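Local coordinates for SWD1-like protein (Myceliophthora thermophila, PDB 6E29), which probably serves as a WD-repeat subunit of the COMPASS histone methyltransferase complex, this chain being its beta-propeller domain, at residues V50-D53 with G58-R61; G79-S84 with W119-F124; V91-L96 with K100-V105; T157-D160 with K166-K169. One frame throughout, in Å; residues are numbered along the deposited sequence.

In the fold
Contacts 1 and 3 are equivalent hairpins in two successive blades of the propeller. Each joins the third and fourth strands of its four-stranded sheet. Their centres lie about 17 Å apart, and they touch where R61 meets L96. Contact 2 spans from the blade of contact 3 to the next one. Its centre is only about 9 Å from that of contact 3, and S84 OG is probably hydrogen-bonded to W94 NE1 at 2.8 Å. Contact 1 reaches contact 2 through I51 and L82. Contact 4 stands apart, in a helical excursion from the propeller. Its nearest atoms are about 24 Å from contact 2 and about 39 Å from contact 1.

Contact 1 of 4, residues V50-D53 with G58-R61; sequences VIWD and GVAR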
loop_
_atom_site.group_PDB
_atom_site.type_symbol
_atom_site.label_atom_id
_atom_site.label_comp_id
_atom_site.label_asym_id
_atom_site.label_seq_id
_atom_site.Cartn_x
_atom_site.Cartn_y
_atom_site.Cartn_z
ATOM N N VAL B 50 -8.023 15.575 1.262
ATOM C CA VAL B 50 -7.714 16.842 0.619
ATOM C C VAL B 50 -7.067 16.571 -0.735
ATOM O O VAL B 50 -6.183 15.719 -0.860
ATOM C CB VAL B 50 -6.817 17.730 1.509
ATOM C CG1 VAL B 50 -6.527 19.071 0.819
ATOM C CG2 VAL B 50 -7.514 17.983 2.836
ATOM N N ILE B 51 -7.548 17.260 -1.753
ATOM C CA ILE B 51 -7.002 17.183 -3.099
ATOM C C ILE B 51 -6.228 18.480 -3.306
ATOM O O ILE B 51 -6.831 19.553 -3.316
ATOM C CB ILE B 51 -8.112 17.048 -4.148
ATOM C CG1 ILE B 51 -9.005 15.818 -3.837
ATOM C CG2 ILE B 51 -7.513 17.087 -5.547
ATOM C CD1 ILE B 51 -8.153 14.527 -3.554
ATOM N N TRP B 52 -4.899 18.383 -3.448
ATOM C CA TRP B 52 -4.043 19.550 -3.695
ATOM C C TRP B 52 -3.756 19.673 -5.181
ATOM O O TRP B 52 -3.316 18.714 -5.811
ATOM C CB TRP B 52 -2.712 19.420 -2.960
ATOM C CG TRP B 52 -2.816 19.300 -1.500
ATOM C CD1 TRP B 52 -3.048 18.159 -0.765
ATOM C CD2 TRP B 52 -2.656 20.359 -0.558
ATOM N NE1 TRP B 52 -3.066 18.465 0.581
ATOM C CE2 TRP B 52 -2.794 19.798 0.730
ATOM C CE3 TRP B 52 -2.381 21.725 -0.678
ATOM C CZ2 TRP B 52 -2.704 20.566 1.877
ATOM C CZ3 TRP B 52 -2.267 22.461 0.450
ATOM C CH2 TRP B 52 -2.438 21.885 1.715
ATOM N N ASP B 53 -4.009 20.857 -5.738
ATOM C CA ASP B 53 -3.576 21.190 -7.088
ATOM C C ASP B 53 -2.078 21.501 -7.048
ATOM O O ASP B 53 -1.678 22.504 -6.456
ATOM C CB ASP B 53 -4.392 22.385 -7.570
ATOM C CG ASP B 53 -4.139 22.746 -9.016
ATOM O OD1 ASP B 53 -5.104 23.136 -9.709
ATOM O OD2 ASP B 53 -2.983 22.663 -9.468
ATOM N N GLY B 58 -2.203 24.821 -3.819
ATOM C CA GLY B 58 -3.340 25.058 -2.962
ATOM C C GLY B 58 -4.326 23.882 -2.953
ATOM O O GLY B 58 -4.210 22.917 -3.703
ATOM N N VAL B 59 -5.332 24.008 -2.089
ATOM C CA VAL B 59 -6.361 22.986 -1.951
ATOM C C VAL B 59 -7.401 23.191 -3.039
ATOM O O VAL B 59 -7.951 24.278 -3.171
ATOM C CB VAL B 59 -7.014 23.041 -0.569
ATOM C CG1 VAL B 59 -8.325 22.226 -0.583
ATOM C CG2 VAL B 59 -6.047 22.482 0.471
ATOM N N ALA B 60 -7.673 22.140 -3.810
ATOM C CA ALA B 60 -8.678 22.137 -4.860
ATOM C C ALA B 60 -10.018 21.671 -4.331
ATOM O O ALA B 60 -11.055 22.227 -4.702
ATOM C CB ALA B 60 -8.252 21.246 -6.023
ATOM N N ARG B 61 -10.023 20.674 -3.454
ATOM C CA ARG B 61 -11.270 20.347 -2.782
ATOM C C ARG B 61 -11.000 19.531 -1.532
ATOM O O ARG B 61 -9.939 18.919 -1.369
ATOM C CB ARG B 61 -12.226 19.618 -3.722
ATOM C CG ARG B 61 -11.643 18.418 -4.405
ATOM C CD ARG B 61 -12.762 17.534 -4.975
ATOM N NE ARG B 61 -13.914 18.252 -5.518
ATOM C CZ ARG B 61 -13.993 18.642 -6.786
ATOM N NH1 ARG B 61 -12.978 18.378 -7.597
ATOM N NH2 ARG B 61 -15.067 19.258 -7.252
#
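V59 lies over one face of the W52 indole. Its CG2 methyl is 3.8 Å from the centroid of the six-membered ring of W52 and only 10° off the ring normal, a well-placed CH-pi contact. V50 CG1 covers the same face on the side of the five-membered ring. The two methyls also press on each other, with V50 CG1 to V59 CG2 at a tight 3.5 Å. The indole is laid beneath both valines because W52 CG points away from the carbonyl carbon and sits beside the backbone N (chi1 -60°). A serine in place of W52 would probably leave both valine methyls without the flat surface they pack on. On the other face of the sheet, I51 and R61 run side by side, and I51 CG1 meets R61 CG at 3.7 Å. The backbone joins these pairs. I51 N donates to R61 O at 2.9 Å. I51 O accepts from A60 N at 2.8 Å and weakly from R61 N at 3.4 Å, so two residues face one. D53 N binds G58 O at 2.9 Å, and the D53 carboxylate turns to the backbone N of E55. The doubled pairing of A60 and R61 opposite I51 is a classic beta bulge. It lies in the hairpin closing this blade, where W52 and D53 form the Trp-Asp pair that gives WD repeats their name.

Contact 2 of 4, residues G79-S84 with W119-F124; sequences GRYLLS and WNHHQF
Y81 and H121 stack face to face. Their ring centroids are 3.9 Å apart and the planes differ by 18°. The overlap is offset: Y81 CE2 lies over the imidazole near its rim, 3.4 Å from H121 NE2. H121 CG sits between the backbone N and the carbonyl carbon (chi1 58°), which carries the imidazole across to the tyrosine. A second meeting is purely apolar: L83 CD2 packs on F124 CB at 3.6 Å. These two side chains cross at about a right angle. No hydrogen bond links the two segments.

The next shell holds the rings in place. R80 CG lies over the face of Y81 opposite H121, so the phenol is sandwiched. H121 CD2 sits over the centre of the H122 ring, 3.6 Å above its plane. A serine in place of H121 would probably strip one face of Y81 of its stacking partner and take away the group resting on H122. The H121 backbone is set by a type I turn from N120 to Q123. Within it N120 OD1 accepts from H122 N at 2.8 Å, an Asx turn; this donor stands above the amide plane. Further out, H122 NE2 is hydrogen-bonded to the Y102 hydroxyl, and the Y102 ring also meets Y81.

The contact bridges two blades. Y81 and L83 belong to strand 81-86, while F124 lies near the start of strand 123-128, just after the turn. L83 also touches A114 and L116 of strand 111-117, and F124 reaches back to V91 of strand 90-95.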
loop_
_atom_site.group_PDB
_atom_site.type_symbol
_atom_site.label_atom_id
_atom_site.label_comp_id
_atom_site.label_asym_id
_atom_site.label_seq_id
_atom_site.Cartn_x
_atom_site.Cartn_y
_atom_site.Cartn_z
ATOM N N GLY B 79 -7.557 9.330 -13.272
ATOM C CA GLY B 79 -7.562 10.456 -12.360
ATOM C C GLY B 79 -8.934 10.965 -11.945
ATOM O O GLY B 79 -9.008 11.900 -11.121
ATOM N N ARG B 80 -10.023 10.369 -12.442
ATOM C CA ARG B 80 -11.333 10.909 -12.113
ATOM C C ARG B 80 -11.852 10.426 -10.761
ATOM O O ARG B 80 -12.624 11.156 -10.111
ATOM C CB ARG B 80 -12.324 10.581 -13.208
ATOM C CG ARG B 80 -13.637 11.140 -12.904
ATOM C CD ARG B 80 -14.624 10.811 -13.992
ATOM N NE ARG B 80 -15.940 11.294 -13.646
ATOM C CZ ARG B 80 -16.984 11.210 -14.468
ATOM N NH1 ARG B 80 -16.827 10.642 -15.663
ATOM N NH2 ARG B 80 -18.170 11.684 -14.093
ATOM N N TYR B 81 -11.402 9.255 -10.292
ATOM C CA TYR B 81 -11.933 8.603 -9.106
ATOM C C TYR B 81 -10.824 8.348 -8.090
ATOM O O TYR B 81 -9.671 8.152 -8.452
ATOM C CB TYR B 81 -12.613 7.250 -9.463
ATOM C CG TYR B 81 -13.750 7.447 -10.478
ATOM C CD1 TYR B 81 -14.991 7.866 -10.057
ATOM C CD2 TYR B 81 -13.553 7.196 -11.839
ATOM C CE1 TYR B 81 -16.042 8.053 -10.976
ATOM C CE2 TYR B 81 -14.602 7.383 -12.780
ATOM C CZ TYR B 81 -15.834 7.801 -12.328
ATOM O OH TYR B 81 -16.866 7.992 -13.213
ATOM N N LEU B 82 -11.180 8.426 -6.811
ATOM C CA LEU B 82 -10.218 8.241 -5.727
ATOM C C LEU B 82 -10.867 7.386 -4.665
ATOM O O LEU B 82 -11.950 7.711 -4.173
ATOM C CB LEU B 82 -9.770 9.586 -5.129
ATOM C CG LEU B 82 -8.816 9.559 -3.914
ATOM C CD1 LEU B 82 -7.523 8.944 -4.311
ATOM C CD2 LEU B 82 -8.626 10.994 -3.415
ATOM N N LEU B 83 -10.201 6.299 -4.303
ATOM C CA LEU B 83 -10.709 5.385 -3.305
ATOM C C LEU B 83 -9.974 5.652 -1.994
ATOM O O LEU B 83 -8.744 5.624 -1.951
ATOM C CB LEU B 83 -10.478 3.959 -3.783
ATOM C CG LEU B 83 -11.127 2.883 -2.944
ATOM C CD1 LEU B 83 -12.595 2.788 -3.285
ATOM C CD2 LEU B 83 -10.388 1.549 -3.232
ATOM N N SER B 84 -10.715 5.965 -0.949
ATOM C CA SER B 84 -10.124 6.239 0.359
ATOM C C SER B 84 -10.625 5.241 1.401
ATOM O O SER B 84 -11.778 4.798 1.364
ATOM C CB SER B 84 -10.439 7.686 0.818
ATOM O OG SER B 84 -11.866 7.949 0.795
ATOM N N TRP B 119 -7.479 -1.416 -13.913
ATOM C CA TRP B 119 -8.175 -1.075 -15.150
ATOM C C TRP B 119 -9.665 -0.853 -14.959
ATOM O O TRP B 119 -10.387 -0.759 -15.950
ATOM C CB TRP B 119 -7.975 -2.162 -16.205
ATOM C CG TRP B 119 -6.553 -2.403 -16.647
ATOM C CD1 TRP B 119 -5.578 -3.096 -15.966
ATOM C CD2 TRP B 119 -5.971 -2.019 -17.896
ATOM N NE1 TRP B 119 -4.430 -3.157 -16.716
ATOM C CE2 TRP B 119 -4.635 -2.488 -17.895
ATOM C CE3 TRP B 119 -6.437 -1.296 -19.005
ATOM C CZ2 TRP B 119 -3.764 -2.284 -18.977
ATOM C CZ3 TRP B 119 -5.572 -1.100 -20.090
ATOM C CH2 TRP B 119 -4.245 -1.587 -20.059
ATOM N N ASN B 120 -10.164 -0.798 -13.729
ATOM C CA ASN B 120 -11.612 -0.844 -13.533
ATOM C C ASN B 120 -11.893 -0.212 -12.176
ATOM O O ASN B 120 -11.713 -0.878 -11.153
ATOM C CB ASN B 120 -12.102 -2.311 -13.621
ATOM C CG ASN B 120 -13.478 -2.546 -13.006
ATOM O OD1 ASN B 120 -14.279 -1.629 -12.858
ATOM N ND2 ASN B 120 -13.758 -3.812 -12.652
ATOM N N HIS B 121 -12.345 1.055 -12.158
ATOM C CA HIS B 121 -12.567 1.671 -10.852
ATOM C C HIS B 121 -13.768 1.090 -10.104
ATOM O O HIS B 121 -14.012 1.491 -8.965
ATOM C CB HIS B 121 -12.714 3.188 -10.981
ATOM C CG HIS B 121 -13.818 3.606 -11.892
ATOM N ND1 HIS B 121 -13.623 3.814 -13.238
ATOM C CD2 HIS B 121 -15.128 3.847 -11.659
ATOM C CE1 HIS B 121 -14.768 4.170 -13.796
ATOM N NE2 HIS B 121 -15.698 4.197 -12.859
ATOM N N HIS B 122 -14.472 0.106 -10.669
ATOM C CA HIS B 122 -15.618 -0.537 -10.034
ATOM C C HIS B 122 -15.267 -1.829 -9.290
ATOM O O HIS B 122 -16.183 -2.595 -8.952
ATOM C CB HIS B 122 -16.699 -0.841 -11.075
ATOM C CG HIS B 122 -17.357 0.382 -11.636
ATOM N ND1 HIS B 122 -17.237 0.745 -12.960
ATOM C CD2 HIS B 122 -18.104 1.348 -11.044
ATOM C CE1 HIS B 122 -17.909 1.865 -13.166
ATOM N NE2 HIS B 122 -18.446 2.251 -12.021
ATOM N N GLN B 123 -13.981 -2.110 -9.049
ATOM C CA GLN B 123 -13.614 -3.231 -8.200
ATOM C C GLN B 123 -12.429 -2.818 -7.355
ATOM O O GLN B 123 -11.532 -2.134 -7.843
ATOM C CB GLN B 123 -13.258 -4.458 -9.010
ATOM C CG GLN B 123 -13.081 -5.675 -8.146
ATOM C CD GLN B 123 -12.372 -6.792 -8.832
ATOM O OE1 GLN B 123 -11.146 -6.894 -8.781
ATOM N NE2 GLN B 123 -13.138 -7.698 -9.397
ATOM N N PHE B 124 -12.436 -3.206 -6.082
ATOM C CA PHE B 124 -11.280 -2.975 -5.235
ATOM C C PHE B 124 -11.049 -4.175 -4.328
ATOM O O PHE B 124 -11.921 -5.055 -4.164
ATOM C CB PHE B 124 -11.400 -1.673 -4.384
ATOM C CG PHE B 124 -12.408 -1.746 -3.266
ATOM C CD1 PHE B 124 -12.064 -2.227 -2.015
ATOM C CD2 PHE B 124 -13.712 -1.270 -3.468
ATOM C CE1 PHE B 124 -13.029 -2.283 -0.991
ATOM C CE2 PHE B 124 -14.674 -1.347 -2.451
ATOM C CZ PHE B 124 -14.331 -1.858 -1.210
#

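Contact 3 of 4, residues V91-L96 with K100-V105; sequences VILWDL and KRYREV
R101 CG fits against I92 and W94 together. It touches I92 CG2 at 3.5 Å and lies over the six-membered ring of W94, a CH-pi contact 4.0 Å from its centroid. I92 CG2 covers the same indole face. Beyond the bend at chi3, the R101 guanidinium has I92 CD1 over one face. On the other side of the sheet, L93 CD2 meets the edge of the Y102 ring, 3.5 Å from Y102 CD2.

Backbone bonds form a regular antiparallel pattern with one interruption. V91 pairs with V105 in both directions, and D95 does the same with K100. Between them L93 O takes two donors, Y102 N at 2.7 Å and R103 N at 3.0 Å. Of these two donors, R103 N lies in the carbonyl plane on a lone pair, and Y102 N comes nearly along the C=O direction. L93 N donates back to R103 O. With Y102 and R103 both facing L93, this is a classic beta bulge.

Charged groups lie along strand 100-105. R101 NH1 forms a salt bridge with E104 OE1 at 3.2 Å, though its hydrogen bonds to the carboxylate are weak. E104 is also paired with R106. The R103 chain folds back at chi2 (-78°), which brings its guanidinium over a face of Y102. From there R103 NH1 donates to Y102 O at 2.6 Å.

Strand 100-106 is the outermost of its blade, and strand 90-95 lies between it and strand 81-86. There W94 NE1 is hydrogen-bonded to S84 OG. D95 OD1 accepts from Q97 N and makes a salt bridge with R80 NE. V105 touches F124 in strand 123-128 of the next blade.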
loop_
_atom_site.group_PDB
_atom_site.type_symbol
_atom_site.label_atom_id
_atom_site.label_comp_id
_atom_site.label_asym_id
_atom_site.label_seq_id
_atom_site.Cartn_x
_atom_site.Cartn_y
_atom_site.Cartn_z
ATOM N N VAL B 91 -14.738 2.324 3.316
ATOM C CA VAL B 91 -14.085 2.592 2.034
ATOM C C VAL B 91 -15.068 3.389 1.171
ATOM O O VAL B 91 -16.252 3.016 1.063
ATOM C CB VAL B 91 -13.675 1.285 1.324
ATOM C CG1 VAL B 91 -13.124 1.571 -0.049
ATOM C CG2 VAL B 91 -12.622 0.531 2.129
ATOM N N ILE B 92 -14.583 4.467 0.548
ATOM C CA ILE B 92 -15.423 5.359 -0.264
ATOM C C ILE B 92 -14.751 5.582 -1.612
ATOM O O ILE B 92 -13.534 5.798 -1.675
ATOM C CB ILE B 92 -15.663 6.713 0.444
ATOM C CG1 ILE B 92 -16.491 6.528 1.724
ATOM C CG2 ILE B 92 -16.293 7.746 -0.509
ATOM C CD1 ILE B 92 -16.643 7.840 2.534
ATOM N N LEU B 93 -15.541 5.549 -2.680
ATOM C CA LEU B 93 -15.100 5.912 -4.015
ATOM C C LEU B 93 -15.670 7.284 -4.321
ATOM O O LEU B 93 -16.898 7.443 -4.436
ATOM C CB LEU B 93 -15.556 4.940 -5.097
ATOM C CG LEU B 93 -14.882 5.347 -6.417
ATOM C CD1 LEU B 93 -13.417 5.190 -6.297
ATOM C CD2 LEU B 93 -15.374 4.469 -7.523
ATOM N N TRP B 94 -14.774 8.271 -4.409
ATOM C CA TRP B 94 -15.108 9.652 -4.725
ATOM C C TRP B 94 -15.078 9.854 -6.234
ATOM O O TRP B 94 -14.183 9.346 -6.924
ATOM C CB TRP B 94 -14.103 10.616 -4.062
ATOM C CG TRP B 94 -14.050 10.480 -2.596
ATOM C CD1 TRP B 94 -13.177 9.720 -1.870
ATOM C CD2 TRP B 94 -14.934 11.090 -1.650
ATOM N NE1 TRP B 94 -13.451 9.831 -0.523
ATOM C CE2 TRP B 94 -14.526 10.672 -0.361
ATOM C CE3 TRP B 94 -16.013 11.988 -1.763
ATOM C CZ2 TRP B 94 -15.165 11.110 0.807
ATOM C CZ3 TRP B 94 -16.655 12.412 -0.602
ATOM C CH2 TRP B 94 -16.233 11.970 0.664
ATOM N N ASP B 95 -16.035 10.614 -6.735
ATOM C CA ASP B 95 -16.000 11.142 -8.091
ATOM C C ASP B 95 -15.463 12.582 -8.001
ATOM O O ASP B 95 -16.127 13.479 -7.461
ATOM C CB ASP B 95 -17.401 11.064 -8.703
ATOM C CG ASP B 95 -17.463 11.530 -10.156
ATOM O OD1 ASP B 95 -16.450 12.027 -10.700
ATOM O OD2 ASP B 95 -18.562 11.393 -10.745
ATOM N N LEU B 96 -14.228 12.780 -8.462
ATOM C CA LEU B 96 -13.617 14.104 -8.400
ATOM C C LEU B 96 -14.104 15.013 -9.505
ATOM O O LEU B 96 -13.809 16.214 -9.466
ATOM C CB LEU B 96 -12.104 13.998 -8.475
ATOM C CG LEU B 96 -11.522 13.115 -7.379
ATOM C CD1 LEU B 96 -10.003 13.114 -7.454
ATOM C CD2 LEU B 96 -12.016 13.547 -6.007
ATOM N N LYS B 100 -18.401 14.071 -5.599
ATOM C CA LYS B 100 -19.493 13.237 -5.116
ATOM C C LYS B 100 -18.942 11.973 -4.456
ATOM O O LYS B 100 -17.946 11.408 -4.910
ATOM C CB LYS B 100 -20.421 12.850 -6.278
ATOM C CG LYS B 100 -21.813 13.495 -6.294
ATOM C CD LYS B 100 -21.785 14.966 -6.719
ATOM C CE LYS B 100 -23.183 15.406 -7.166
ATOM N NZ LYS B 100 -23.183 16.596 -8.078
ATOM N N ARG B 101 -19.598 11.546 -3.376
ATOM C CA ARG B 101 -19.445 10.196 -2.843
ATOM C C ARG B 101 -20.106 9.220 -3.810
ATOM O O ARG B 101 -21.316 9.001 -3.738
ATOM C CB ARG B 101 -20.090 10.109 -1.465
ATOM C CG ARG B 101 -19.183 9.709 -0.351
ATOM C CD ARG B 101 -19.985 9.405 0.928
ATOM N NE ARG B 101 -19.944 10.524 1.873
ATOM C CZ ARG B 101 -20.320 10.450 3.148
ATOM N NH1 ARG B 101 -20.776 9.308 3.637
ATOM N NH2 ARG B 101 -20.236 11.516 3.934
ATOM N N TYR B 102 -19.338 8.646 -4.730
ATOM C CA TYR B 102 -19.895 7.848 -5.819
ATOM C C TYR B 102 -20.270 6.437 -5.377
ATOM O O TYR B 102 -21.298 5.905 -5.822
ATOM C CB TYR B 102 -18.886 7.827 -6.960
ATOM C CG TYR B 102 -19.210 6.993 -8.150
ATOM C CD1 TYR B 102 -20.360 7.219 -8.907
ATOM C CD2 TYR B 102 -18.356 5.965 -8.529
ATOM C CE1 TYR B 102 -20.640 6.454 -10.015
ATOM C CE2 TYR B 102 -18.629 5.190 -9.624
ATOM C CZ TYR B 102 -19.773 5.438 -10.370
ATOM O OH TYR B 102 -20.033 4.639 -11.470
ATOM N N ARG B 103 -19.450 5.822 -4.515
ATOM C CA ARG B 103 -19.731 4.521 -3.899
ATOM C C ARG B 103 -19.193 4.518 -2.476
ATOM O O ARG B 103 -18.225 5.219 -2.159
ATOM C CB ARG B 103 -19.082 3.334 -4.630
ATOM C CG ARG B 103 -19.524 3.121 -6.068
ATOM C CD ARG B 103 -20.864 2.448 -6.132
ATOM N NE ARG B 103 -21.359 2.288 -7.498
ATOM C CZ ARG B 103 -22.127 3.187 -8.129
ATOM N NH1 ARG B 103 -22.457 4.332 -7.530
ATOM N NH2 ARG B 103 -22.564 2.962 -9.368
ATOM N N GLU B 104 -19.789 3.685 -1.629
ATOM C CA GLU B 104 -19.389 3.625 -0.227
ATOM C C GLU B 104 -19.617 2.227 0.341
ATOM O O GLU B 104 -20.729 1.701 0.256
ATOM C CB GLU B 104 -20.202 4.643 0.560
ATOM C CG GLU B 104 -19.817 4.738 1.997
ATOM C CD GLU B 104 -20.536 5.897 2.680
ATOM O OE1 GLU B 104 -20.228 6.167 3.857
ATOM O OE2 GLU B 104 -21.417 6.527 2.046
ATOM N N VAL B 105 -18.592 1.652 0.973
ATOM C CA VAL B 105 -18.640 0.281 1.480
ATOM C C VAL B 105 -18.144 0.275 2.922
ATOM O O VAL B 105 -17.034 0.750 3.202
ATOM C CB VAL B 105 -17.797 -0.671 0.609
ATOM C CG1 VAL B 105 -17.921 -2.148 1.109
ATOM C CG2 VAL B 105 -18.184 -0.535 -0.870
#

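Contact 4 of 4, residues T157-D160 with K166-K169; sequences TETD and KQAK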
loop_
_atom_site.group_PDB
_atom_site.type_symbol
_atom_site.label_atom_id
_atom_site.label_comp_id
_atom_site.label_asym_id
_atom_site.label_seq_id
_atom_site.Cartn_x
_atom_site.Cartn_y
_atom_site.Cartn_z
ATOM N N THR B 157 -9.350 -34.835 3.952
ATOM C CA THR B 157 -8.799 -36.049 4.533
ATOM C C THR B 157 -7.392 -35.871 5.122
ATOM O O THR B 157 -6.857 -36.840 5.693
ATOM C CB THR B 157 -8.738 -37.164 3.485
ATOM O OG1 THR B 157 -8.132 -36.651 2.296
ATOM C CG2 THR B 157 -10.137 -37.744 3.173
ATOM N N GLU B 158 -6.787 -34.685 4.990
ATOM C CA GLU B 158 -5.344 -34.579 5.264
ATOM C C GLU B 158 -5.005 -34.499 6.753
ATOM O O GLU B 158 -3.840 -34.736 7.115
ATOM C CB GLU B 158 -4.753 -33.380 4.498
ATOM C CG GLU B 158 -5.139 -32.046 5.019
ATOM C CD GLU B 158 -4.332 -30.913 4.353
ATOM O OE1 GLU B 158 -4.649 -30.479 3.205
ATOM O OE2 GLU B 158 -3.352 -30.459 5.005
ATOM N N THR B 159 -5.986 -34.256 7.630
ATOM C CA THR B 159 -5.723 -34.123 9.057
ATOM C C THR B 159 -6.640 -35.010 9.886
ATOM O O THR B 159 -7.858 -35.048 9.673
ATOM C CB THR B 159 -5.856 -32.658 9.469
ATOM O OG1 THR B 159 -4.948 -31.875 8.689
ATOM C CG2 THR B 159 -5.569 -32.482 10.955
ATOM N N ASP B 160 -6.049 -35.742 10.829
ATOM C CA ASP B 160 -6.862 -36.530 11.739
ATOM C C ASP B 160 -7.910 -35.662 12.433
ATOM O O ASP B 160 -7.633 -34.510 12.807
ATOM C CB ASP B 160 -5.978 -37.217 12.780
ATOM C CG ASP B 160 -6.722 -38.321 13.495
ATOM O OD1 ASP B 160 -6.613 -39.494 13.076
ATOM O OD2 ASP B 160 -7.439 -38.007 14.459
ATOM N N LYS B 166 -6.971 -27.873 16.482
ATOM C CA LYS B 166 -5.762 -27.112 16.767
ATOM C C LYS B 166 -5.142 -26.602 15.470
ATOM O O LYS B 166 -4.648 -25.466 15.405
ATOM C CB LYS B 166 -4.780 -27.975 17.587
ATOM C CG LYS B 166 -3.294 -27.571 17.492
ATOM C CD LYS B 166 -2.905 -26.487 18.543
ATOM C CE LYS B 166 -1.435 -26.011 18.387
ATOM N NZ LYS B 166 -1.071 -24.772 19.164
ATOM N N GLN B 167 -5.186 -27.417 14.416
ATOM C CA GLN B 167 -4.675 -26.993 13.129
ATOM C C GLN B 167 -5.453 -25.788 12.616
ATOM O O GLN B 167 -4.871 -24.840 12.076
ATOM C CB GLN B 167 -4.765 -28.136 12.130
ATOM C CG GLN B 167 -4.106 -27.759 10.797
ATOM C CD GLN B 167 -4.162 -28.915 9.835
ATOM O OE1 GLN B 167 -5.238 -29.394 9.481
ATOM N NE2 GLN B 167 -2.998 -29.374 9.412
ATOM N N ALA B 168 -6.781 -25.826 12.740
ATOM C CA ALA B 168 -7.581 -24.693 12.277
ATOM C C ALA B 168 -7.227 -23.429 13.041
ATOM O O ALA B 168 -7.098 -22.355 12.447
ATOM C CB ALA B 168 -9.068 -25.010 12.429
ATOM N N LYS B 169 -7.125 -23.529 14.372
ATOM C CA LYS B 169 -6.716 -22.384 15.188
ATOM C C LYS B 169 -5.388 -21.812 14.703
ATOM O O LYS B 169 -5.221 -20.586 14.609
ATOM C CB LYS B 169 -6.615 -22.815 16.656
ATOM C CG LYS B 169 -6.371 -21.678 17.660
ATOM C CD LYS B 169 -6.561 -22.160 19.144
ATOM C CE LYS B 169 -5.194 -22.462 19.804
ATOM N NZ LYS B 169 -4.120 -21.559 19.217
HETATM O O HOH W 1 -2.565 -31.630 7.244
#
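T159 OG1 is held from two directions. It donates a short hydrogen bond of 2.6 Å to Q167 OE1, and it accepts one of 2.8 Å from a water. The bond to the amide arrives from the side: the angle at Q167 OE1 is 111°, and the hydroxyl is tilted 22° from the carbonyl plane. The same oxygen lies near the threonine methyl, with Q167 OE1 3.4 Å from T159 CG2. The two side chains approach from opposite directions. Q167 spans the gap because its CG is opposite the backbone N (chi1 -174°) and the chain stays extended beyond it.

The water closes a small polar ring. It accepts from Q167 NE2 at 3.2 Å and donates to E158 OE2 at 2.6 Å. Both ends of the glutamine amide are thus tied to the loop, one directly and one through water, which is likely to fix the rotation of the amide. E158 is held in turn by a salt bridge from its OE2 to R154 and by a hydrogen bond from its OE1 to T155 N. Several residues here also touch crystal neighbours, so the lattice may favour this arrangement.

The contact folds the loop 157-160 back onto the helix that it leads into. D160 is the N-cap of helix 161-171, with its OD2 accepting from A162 N, and T159 O accepts from R164. This helical excursion connects strand 144-147, the outermost strand of one blade, to strand 176-181 of the next.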